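Local structure of Lin2960 protein (Listeria innocua, 3OOP) at residues Arg28-Tyr33 against Asp110-Ser115; Pro37-Val42 against Asp73-Lys78; Asn49-Gln54 against Leu94-Asp99. The protein is of uncharacterised function but, as a member of the MarR family of winged-helix regulators, probably binds DNA and controls transcription. All blocks are in the same frame, centred on the assembly; numbering follows the deposited sequence.

Interaction 1: residues Arg28-Tyr33 against Asp110-Ser115; sequences RSIASY and DIVEAS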
loop_
_atom_site.group_PDB
_atom_site.type_symbol
_atom_site.label_atom_id
_atom_site.label_comp_id
_atom_site.label_asym_id
_atom_site.label_seq_id
_atom_site.Cartn_x
_atom_site.Cartn_y
_atom_site.Cartn_z
ATOM N N ARG A 28 -9.721 -17.530 -6.897
ATOM C CA ARG A 28 -9.684 -18.542 -7.977
ATOM C C ARG A 28 -9.918 -19.959 -7.469
ATOM O O ARG A 28 -10.471 -20.805 -8.185
ATOM C CB ARG A 28 -8.362 -18.503 -8.754
ATOM C CG ARG A 28 -8.254 -17.339 -9.689
ATOM C CD ARG A 28 -7.272 -17.592 -10.828
ATOM N NE ARG A 28 -5.888 -17.753 -10.380
ATOM C CZ ARG A 28 -5.091 -16.755 -9.998
ATOM N NH1 ARG A 28 -5.536 -15.506 -9.971
ATOM N NH2 ARG A 28 -3.848 -17.019 -9.624
ATOM N N SER A 29 -9.507 -20.212 -6.230
ATOM C CA SER A 29 -9.610 -21.552 -5.653
ATOM C C SER A 29 -11.053 -21.991 -5.498
ATOM O O SER A 29 -11.331 -23.182 -5.518
ATOM C CB SER A 29 -8.874 -21.634 -4.306
ATOM O OG SER A 29 -9.611 -21.053 -3.250
ATOM N N ILE A 30 -11.972 -21.036 -5.365
ATOM C CA ILE A 30 -13.394 -21.377 -5.212
ATOM C C ILE A 30 -14.248 -20.925 -6.410
ATOM O O ILE A 30 -15.483 -20.903 -6.347
ATOM C CB ILE A 30 -13.953 -20.878 -3.857
ATOM C CG1 ILE A 30 -13.792 -19.361 -3.710
ATOM C CG2 ILE A 30 -13.244 -21.623 -2.677
ATOM C CD1 ILE A 30 -14.562 -18.781 -2.511
ATOM N N ALA A 31 -13.573 -20.596 -7.511
ATOM C CA ALA A 31 -14.242 -20.113 -8.732
ATOM C C ALA A 31 -15.328 -21.051 -9.266
ATOM O O ALA A 31 -16.331 -20.594 -9.825
ATOM C CB ALA A 31 -13.204 -19.818 -9.834
ATOM N N SER A 32 -15.143 -22.358 -9.091
ATOM C CA SER A 32 -16.066 -23.323 -9.688
ATOM C C SER A 32 -17.295 -23.590 -8.819
ATOM O O SER A 32 -18.206 -24.288 -9.245
ATOM C CB SER A 32 -15.356 -24.638 -10.031
ATOM O OG SER A 32 -14.243 -24.385 -10.867
ATOM N N TYR A 33 -17.323 -23.027 -7.614
ATOM C CA TYR A 33 -18.414 -23.279 -6.676
ATOM C C TYR A 33 -19.610 -22.356 -6.916
ATOM O O TYR A 33 -19.468 -21.293 -7.524
ATOM C CB TYR A 33 -17.898 -23.186 -5.238
ATOM C CG TYR A 33 -16.994 -24.351 -4.913
ATOM C CD1 TYR A 33 -17.497 -25.481 -4.266
ATOM C CD2 TYR A 33 -15.647 -24.345 -5.289
ATOM C CE1 TYR A 33 -16.679 -26.563 -3.974
ATOM C CE2 TYR A 33 -14.817 -25.428 -5.008
ATOM C CZ TYR A 33 -15.345 -26.529 -4.347
ATOM O OH TYR A 33 -14.537 -27.608 -4.065
ATOM N N ASP A 110 -12.373 -24.865 3.782
ATOM C CA ASP A 110 -11.324 -25.894 3.641
ATOM C C ASP A 110 -10.512 -25.707 2.356
ATOM O O ASP A 110 -9.281 -25.847 2.355
ATOM C CB ASP A 110 -11.926 -27.307 3.711
ATOM C CG ASP A 110 -12.338 -27.711 5.131
ATOM O OD1 ASP A 110 -11.889 -27.079 6.116
ATOM O OD2 ASP A 110 -13.120 -28.679 5.266
ATOM N N ILE A 111 -11.208 -25.374 1.269
ATOM C CA ILE A 111 -10.560 -25.129 -0.019
ATOM C C ILE A 111 -9.666 -23.901 0.067
ATOM O O ILE A 111 -8.504 -23.942 -0.362
ATOM C CB ILE A 111 -11.581 -24.956 -1.152
ATOM C CG1 ILE A 111 -12.298 -26.281 -1.408
ATOM C CG2 ILE A 111 -10.874 -24.499 -2.441
ATOM C CD1 ILE A 111 -13.722 -26.091 -1.808
ATOM N N VAL A 112 -10.205 -22.814 0.623
ATOM C CA VAL A 112 -9.434 -21.580 0.798
ATOM C C VAL A 112 -8.203 -21.796 1.688
ATOM O O VAL A 112 -7.106 -21.329 1.363
ATOM C CB VAL A 112 -10.332 -20.427 1.322
ATOM C CG1 VAL A 112 -9.510 -19.193 1.650
ATOM C CG2 VAL A 112 -11.423 -20.098 0.290
ATOM N N GLU A 113 -8.382 -22.526 2.785
ATOM C CA GLU A 113 -7.293 -22.838 3.710
ATOM C C GLU A 113 -6.176 -23.630 3.025
ATOM O O GLU A 113 -4.979 -23.372 3.233
ATOM C CB GLU A 113 -7.849 -23.617 4.900
ATOM C CG GLU A 113 -6.894 -23.778 6.061
ATOM C CD GLU A 113 -7.625 -23.963 7.375
ATOM O OE1 GLU A 113 -7.431 -23.120 8.276
ATOM O OE2 GLU A 113 -8.402 -24.936 7.506
ATOM N N ALA A 114 -6.571 -24.608 2.210
ATOM C CA ALA A 114 -5.591 -25.418 1.479
ATOM C C ALA A 114 -4.793 -24.565 0.487
ATOM O O ALA A 114 -3.567 -24.714 0.379
ATOM C CB ALA A 114 -6.256 -26.597 0.782
ATOM N N SER A 115 -5.472 -23.657 -0.218
ATOM C CA SER A 115 -4.790 -22.727 -1.140
ATOM C C SER A 115 -3.889 -21.743 -0.406
ATOM O O SER A 115 -2.793 -21.415 -0.870
ATOM C CB SER A 115 -5.810 -21.971 -1.996
ATOM O OG SER A 115 -6.473 -22.886 -2.843
#

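Interaction 2: residues Pro37-Val42 against Asp73-Lys78; sequences PEQWSV and DVLLRK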
loop_
_atom_site.group_PDB
_atom_site.type_symbol
_atom_site.label_atom_id
_atom_site.label_comp_id
_atom_site.label_asym_id
_atom_site.label_seq_id
_atom_site.Cartn_x
_atom_site.Cartn_y
_atom_site.Cartn_z
ATOM N N PRO A 37 -17.673 -14.810 -5.115
ATOM C CA PRO A 37 -16.765 -14.113 -4.178
ATOM C C PRO A 37 -17.443 -13.147 -3.190
ATOM O O PRO A 37 -17.131 -13.183 -1.998
ATOM C CB PRO A 37 -15.830 -13.323 -5.103
ATOM C CG PRO A 37 -15.824 -14.066 -6.353
ATOM C CD PRO A 37 -17.118 -14.829 -6.483
ATOM N N GLU A 38 -18.350 -12.300 -3.678
ATOM C CA GLU A 38 -19.043 -11.340 -2.811
ATOM C C GLU A 38 -20.016 -12.041 -1.851
ATOM O O GLU A 38 -20.197 -11.614 -0.709
ATOM C CB GLU A 38 -19.742 -10.236 -3.629
ATOM C CG GLU A 38 -20.965 -10.696 -4.425
ATOM C CD GLU A 38 -21.740 -9.554 -5.080
ATOM O OE1 GLU A 38 -22.672 -9.862 -5.852
ATOM O OE2 GLU A 38 -21.426 -8.366 -4.837
ATOM N N GLN A 39 -20.630 -13.127 -2.325
ATOM C CA GLN A 39 -21.501 -13.947 -1.488
ATOM C C GLN A 39 -20.666 -14.633 -0.418
ATOM O O GLN A 39 -21.112 -14.789 0.718
ATOM C CB GLN A 39 -22.255 -14.974 -2.337
ATOM C CG GLN A 39 -23.361 -14.365 -3.185
ATOM C CD GLN A 39 -23.808 -15.280 -4.311
ATOM O OE1 GLN A 39 -23.457 -16.463 -4.350
ATOM N NE2 GLN A 39 -24.584 -14.735 -5.237
ATOM N N TRP A 40 -19.459 -15.043 -0.785
ATOM C CA TRP A 40 -18.555 -15.686 0.160
ATOM C C TRP A 40 -18.141 -14.722 1.260
ATOM O O TRP A 40 -18.135 -15.092 2.431
ATOM C CB TRP A 40 -17.338 -16.248 -0.562
ATOM C CG TRP A 40 -16.220 -16.707 0.336
ATOM C CD1 TRP A 40 -14.942 -16.244 0.332
ATOM C CD2 TRP A 40 -16.278 -17.721 1.350
ATOM N NE1 TRP A 40 -14.189 -16.909 1.269
ATOM C CE2 TRP A 40 -14.985 -17.813 1.919
ATOM C CE3 TRP A 40 -17.294 -18.549 1.842
ATOM C CZ2 TRP A 40 -14.675 -18.711 2.951
ATOM C CZ3 TRP A 40 -16.985 -19.443 2.877
ATOM C CH2 TRP A 40 -15.683 -19.511 3.416
ATOM N N SER A 41 -17.827 -13.484 0.893
ATOM C CA SER A 41 -17.455 -12.475 1.891
ATOM C C SER A 41 -18.518 -12.366 2.971
ATOM O O SER A 41 -18.203 -12.357 4.169
ATOM C CB SER A 41 -17.244 -11.106 1.246
ATOM O OG SER A 41 -16.152 -11.164 0.346
ATOM N N VAL A 42 -19.774 -12.291 2.546
ATOM C CA VAL A 42 -20.881 -12.149 3.481
ATOM C C VAL A 42 -21.089 -13.441 4.284
ATOM O O VAL A 42 -21.206 -13.393 5.506
ATOM C CB VAL A 42 -22.172 -11.660 2.784
ATOM C CG1 VAL A 42 -23.340 -11.694 3.745
ATOM C CG2 VAL A 42 -21.973 -10.233 2.268
ATOM N N ASP A 73 -30.249 -11.111 0.555
ATOM C CA ASP A 73 -31.397 -11.655 -0.170
ATOM C C ASP A 73 -31.058 -12.883 -1.039
ATOM O O ASP A 73 -31.809 -13.854 -1.040
ATOM C CB ASP A 73 -32.127 -10.556 -0.950
ATOM C CG ASP A 73 -32.839 -9.564 -0.028
ATOM O OD1 ASP A 73 -33.131 -9.922 1.141
ATOM O OD2 ASP A 73 -33.106 -8.415 -0.466
ATOM N N VAL A 74 -29.924 -12.864 -1.737
ATOM C CA VAL A 74 -29.506 -14.029 -2.535
ATOM C C VAL A 74 -29.217 -15.229 -1.629
ATOM O O VAL A 74 -29.618 -16.352 -1.936
ATOM C CB VAL A 74 -28.273 -13.738 -3.431
ATOM C CG1 VAL A 74 -27.821 -15.012 -4.150
ATOM C CG2 VAL A 74 -28.594 -12.627 -4.450
ATOM N N LEU A 75 -28.544 -14.984 -0.509
ATOM C CA LEU A 75 -28.185 -16.071 0.416
ATOM C C LEU A 75 -29.403 -16.695 1.105
ATOM O O LEU A 75 -29.426 -17.896 1.371
ATOM C CB LEU A 75 -27.149 -15.606 1.443
ATOM C CG LEU A 75 -25.767 -15.199 0.915
ATOM C CD1 LEU A 75 -24.912 -14.663 2.070
ATOM C CD2 LEU A 75 -25.067 -16.361 0.218
ATOM N N LEU A 76 -30.415 -15.876 1.378
ATOM C CA LEU A 76 -31.698 -16.367 1.868
ATOM C C LEU A 76 -32.393 -17.240 0.821
ATOM O O LEU A 76 -32.885 -18.328 1.150
ATOM C CB LEU A 76 -32.601 -15.202 2.297
ATOM C CG LEU A 76 -32.266 -14.536 3.638
ATOM C CD1 LEU A 76 -33.012 -13.229 3.771
ATOM C CD2 LEU A 76 -32.562 -15.456 4.831
ATOM N N ARG A 77 -32.401 -16.781 -0.429
ATOM C CA ARG A 77 -33.016 -17.541 -1.509
ATOM C C ARG A 77 -32.288 -18.866 -1.755
ATOM O O ARG A 77 -32.929 -19.874 -2.055
ATOM C CB ARG A 77 -33.098 -16.702 -2.783
ATOM C CG ARG A 77 -34.243 -17.089 -3.696
ATOM C CD ARG A 77 -34.582 -15.966 -4.662
ATOM N NE ARG A 77 -33.441 -15.570 -5.482
ATOM C CZ ARG A 77 -32.781 -14.424 -5.344
ATOM N NH1 ARG A 77 -31.758 -14.149 -6.145
ATOM N NH2 ARG A 77 -33.144 -13.553 -4.405
ATOM N N LYS A 78 -30.961 -18.868 -1.600
ATOM C CA LYS A 78 -30.150 -20.087 -1.717
ATOM C C LYS A 78 -30.276 -20.993 -0.487
ATOM O O LYS A 78 -29.681 -22.074 -0.455
ATOM C CB LYS A 78 -28.674 -19.762 -1.987
ATOM C CG LYS A 78 -28.406 -19.106 -3.349
ATOM C CD LYS A 78 -26.920 -18.944 -3.643
ATOM C CE LYS A 78 -26.691 -18.612 -5.119
ATOM N NZ LYS A 78 -25.242 -18.616 -5.516
HETATM O O HOH W 1 -25.659 -16.192 -7.504
#

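Interaction 3: residues Asn49-Gln54 against Leu94-Asp99; sequences NEPISQ and LLSLTD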
loop_
_atom_site.group_PDB
_atom_site.type_symbol
_atom_site.label_atom_id
_atom_site.label_comp_id
_atom_site.label_asym_id
_atom_site.label_seq_id
_atom_site.Cartn_x
_atom_site.Cartn_y
_atom_site.Cartn_z
ATOM N N ASN A 49 -19.437 -14.762 12.970
ATOM C CA ASN A 49 -20.124 -13.896 13.935
ATOM C C ASN A 49 -21.552 -14.270 14.347
ATOM O O ASN A 49 -22.150 -13.569 15.167
ATOM C CB ASN A 49 -20.180 -12.474 13.382
ATOM C CG ASN A 49 -18.828 -11.832 13.277
ATOM O OD1 ASN A 49 -18.316 -11.278 14.251
ATOM N ND2 ASN A 49 -18.243 -11.883 12.086
ATOM N N GLU A 50 -22.104 -15.345 13.786
ATOM C CA GLU A 50 -23.537 -15.649 13.949
ATOM C C GLU A 50 -23.981 -15.869 15.407
ATOM O O GLU A 50 -23.224 -16.437 16.205
ATOM C CB GLU A 50 -23.945 -16.866 13.101
ATOM C CG GLU A 50 -23.085 -18.110 13.360
ATOM C CD GLU A 50 -23.694 -19.401 12.807
ATOM O OE1 GLU A 50 -23.026 -20.455 12.895
ATOM O OE2 GLU A 50 -24.834 -19.379 12.298
ATOM N N PRO A 51 -25.199 -15.406 15.766
ATOM C CA PRO A 51 -26.081 -14.558 14.949
ATOM C C PRO A 51 -25.555 -13.134 14.895
ATOM O O PRO A 51 -25.053 -12.624 15.903
ATOM C CB PRO A 51 -27.422 -14.593 15.707
ATOM C CG PRO A 51 -27.322 -15.748 16.645
ATOM C CD PRO A 51 -25.870 -15.844 17.004
ATOM N N ILE A 52 -25.658 -12.497 13.729
ATOM C CA ILE A 52 -25.089 -11.167 13.533
ATOM C C ILE A 52 -26.067 -10.264 12.786
ATOM O O ILE A 52 -26.781 -10.721 11.895
ATOM C CB ILE A 52 -23.718 -11.220 12.793
ATOM C CG1 ILE A 52 -23.144 -9.807 12.646
ATOM C CG2 ILE A 52 -23.846 -11.957 11.434
ATOM C CD1 ILE A 52 -21.739 -9.729 12.091
ATOM N N SER A 53 -26.093 -8.986 13.144
ATOM C CA SER A 53 -27.009 -8.057 12.480
ATOM C C SER A 53 -26.517 -7.677 11.076
ATOM O O SER A 53 -25.315 -7.702 10.791
ATOM C CB SER A 53 -27.235 -6.800 13.337
ATOM O OG SER A 53 -26.085 -5.980 13.348
ATOM N N GLN A 54 -27.459 -7.311 10.206
ATOM C CA GLN A 54 -27.137 -6.874 8.854
ATOM C C GLN A 54 -26.276 -5.613 8.882
ATOM O O GLN A 54 -25.377 -5.448 8.055
ATOM C CB GLN A 54 -28.419 -6.661 8.044
ATOM C CG GLN A 54 -28.424 -7.375 6.711
ATOM C CD GLN A 54 -29.822 -7.580 6.153
ATOM O OE1 GLN A 54 -30.653 -8.283 6.738
ATOM N NE2 GLN A 54 -30.083 -6.978 5.007
ATOM N N LEU A 94 -31.408 -10.596 12.925
ATOM C CA LEU A 94 -30.124 -11.285 13.022
ATOM C C LEU A 94 -30.006 -12.413 11.995
ATOM O O LEU A 94 -30.968 -13.140 11.733
ATOM C CB LEU A 94 -29.913 -11.823 14.442
ATOM C CG LEU A 94 -29.986 -10.795 15.584
ATOM C CD1 LEU A 94 -29.939 -11.490 16.923
ATOM C CD2 LEU A 94 -28.882 -9.749 15.479
ATOM N N LEU A 95 -28.812 -12.552 11.428
ATOM C CA LEU A 95 -28.549 -13.570 10.418
ATOM C C LEU A 95 -27.692 -14.679 11.005
ATOM O O LEU A 95 -26.757 -14.410 11.762
ATOM C CB LEU A 95 -27.795 -12.960 9.237
ATOM C CG LEU A 95 -28.336 -11.647 8.675
ATOM C CD1 LEU A 95 -27.280 -10.977 7.808
ATOM C CD2 LEU A 95 -29.608 -11.917 7.913
ATOM N N SER A 96 -28.021 -15.915 10.637
ATOM C CA SER A 96 -27.265 -17.094 11.058
ATOM C C SER A 96 -27.290 -18.109 9.926
ATOM O O SER A 96 -28.085 -17.987 9.011
ATOM C CB SER A 96 -27.881 -17.714 12.312
ATOM O OG SER A 96 -28.062 -16.751 13.337
ATOM N N LEU A 97 -26.434 -19.121 10.002
ATOM C CA LEU A 97 -26.380 -20.137 8.958
ATOM C C LEU A 97 -27.454 -21.205 9.120
ATOM O O LEU A 97 -27.822 -21.557 10.241
ATOM C CB LEU A 97 -25.002 -20.814 8.960
ATOM C CG LEU A 97 -23.763 -19.936 8.776
ATOM C CD1 LEU A 97 -22.507 -20.781 8.954
ATOM C CD2 LEU A 97 -23.754 -19.248 7.426
ATOM N N THR A 98 -27.937 -21.724 7.993
ATOM C CA THR A 98 -28.698 -22.967 7.976
ATOM C C THR A 98 -27.716 -24.144 7.987
ATOM O O THR A 98 -26.504 -23.956 7.812
ATOM C CB THR A 98 -29.553 -23.083 6.701
ATOM O OG1 THR A 98 -28.690 -23.071 5.556
ATOM C CG2 THR A 98 -30.552 -21.929 6.593
ATOM N N ASP A 99 -28.231 -25.358 8.170
ATOM C CA ASP A 99 -27.399 -26.553 8.008
ATOM C C ASP A 99 -26.678 -26.582 6.653
ATOM O O ASP A 99 -25.486 -26.935 6.577
ATOM C CB ASP A 99 -28.219 -27.834 8.176
ATOM C CG ASP A 99 -28.584 -28.124 9.630
ATOM O OD1 ASP A 99 -28.082 -27.439 10.558
ATOM O OD2 ASP A 99 -29.395 -29.054 9.836
HETATM O O HOH W 2 -26.714 -21.226 12.687
#

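Interaction 1: residues Arg28-Tyr33 against Asp110-Ser115
Ile-111, on the helix 99-119, pushes its CG2 branch into the turn that ends the helix 2-29. There CG2 of Ile-111 sits 3.4 Å from O of Ser-29; it points that way because it stands anti to its own backbone N. The same methyl lies 3.7 Å from CG2 of Ile-30. One helical step on, CG2 of Val-112 meets that CG2 of Ile-30 at 3.8 Å, so a single methyl of Ile-30 is shared by two neighbouring side chains of the helix. Both pairs cross obliquely. A turn further along, Ser-115 brings its OG to 3.1 Å from CB of Ser-29. The hydroxyl of Ser-29 itself bonds back to the carbonyl of Leu-26, one turn earlier in its own helix, with chi1 at 78° setting OG between the backbone N and the carbonyl carbon. Tyr-33 comes up to the CD1 end of Ile-111, tip to tip, though the modelled spacing there is doubtful.

A type I turn from Ile-30 to Tyr-33, closed by Tyr-33 N bonding to Ile-30 O at 3.1 Å, brings the tyrosine round to the helix. Beyond the segments, Ile-30 and Tyr-33 both rest on Leu-108, while Ser-115 touches Phe-25 and Leu-26. The contact is therefore mainly one of methyl packing, with the Ser-29 hydroxyl serving its own helix rather than bridging to the other.

Interaction 2: residues Pro37-Val42 against Asp73-Lys78
Val-74 meets Gln-39 first: its CG1, anti to the backbone N, comes within 3.4 Å of the amide nitrogen NE2. The two side chains cross at about a right angle, and the valine methyl meets the amide end of the glutamine, NE2 and then CD.

Leu-75 takes over the aliphatic stem and reaches deeper. Its two methyls divide the work, CD2 lying 4.0 Å from CB of Gln-39 and CD1 packing 3.8 Å from CG1 of Val-42, one turn further along the helix 37-49. Ile-71, a turn before Leu-75, continues this apolar surface against Gln-39 and Val-42, and Leu-80 and Ile-81 touch Leu-75 from beyond the helix. In the winged helix-turn-helix fold of MarR proteins, the helix 65-77 is in the place of the recognition helix and probably plays that part here; the axes of segments 37-42 and 73-77 cross almost perpendicularly, at -86°, with a closest approach of 10.7 Å.

Lys-78, just past the helix end, sends an extended chain back to the glutamine. Its NZ donates to OE1 of Gln-39 at 3.0 Å, approaching at a C=O...N angle of 122° and tilted 27° from the amide plane. That oxygen also accepts from the backbone N of Thr-36, so two donors grip it and help fix which way round the amide sits. A water accepts from NE2 of Gln-39 at 2.9 Å and from NZ of Lys-78 at 3.2 Å, joining the two nitrogens, while the ammonium group also forms a salt bridge with Asp-34.

Interaction 3: residues Asn49-Gln54 against Leu94-Asp99
Carboxylate oxygen OE2 of Glu-50 is gripped by two donors, the backbone N of Leu-97 at 2.8 Å and a water at 2.7 Å. The N-H of Leu-97 points almost straight at it, 174° at the hydrogen, arriving on the syn side but 31° out of the carboxylate plane. The same water donates to the carbonyl oxygen of Leu-97, so the glutamate reaches both backbone polar groups of that residue, one directly and one through the water. With chi1 at 54°, CG of Glu-50 lies between its backbone N and carbonyl carbon, and the chain then runs out extended, crossing the leucine side chain at about a right angle. The other oxygen, OE1, forms a salt bridge with Arg-102 of the helix 99-119, which would help hold the carboxylate in its negative form.

Next along, Pro-51 follows a cis peptide bond and lays its CB 3.9 Å from CB of Leu-94. Ile-52 and Leu-95 then form an antiparallel hydrogen-bonded pair: Ile-52 N donates to Leu-95 O at 3.0 Å, and Leu-95 N returns a bond to Ile-52 O at 2.8 Å. Their side chains lie on one face of the sheet, turned to the helical core, where Ile-52 touches Ile-57 and Leu-95 touches Ile-46 and Val-72. CD1 of Leu-95 also packs 3.9 Å from CG of Gln-54, whose amide is held by Asn-69 and Arg-83.

Ser-53 ends the short strand as N-cap of the helix 54-61, its OG bonded to the N of Glu-56. The brief, weakly bonded strand 52-53, added to the edge of the 81-84/94-97 hairpin, completes the small three-stranded antiparallel sheet typical of a winged helix-turn-helix domain.

In the fold
Interaction 1 closes the longest loop of the three, and the other two lie inside it; interactions 2 and 3 interleave, their segments alternating along the sequence. Interactions 2 and 3 share the winged-helix part: their centres are 12 Å apart, and the helix 37-49 of one is followed, after a short link, by the strand 52-53 of the other. Interaction 1 lies 16 Å from interaction 2 and 22 Å from interaction 3, centre to centre, where the helices 2-29 and 99-119 meet. It touches interaction 2 through CD1 of Ile-30 and CD1 of Trp-40, 3.8 Å apart. The helix 99-119, following the strand 94-97, thus runs from the probable DNA-binding winged-helix part to the place where it packs on the end of the helix 2-29.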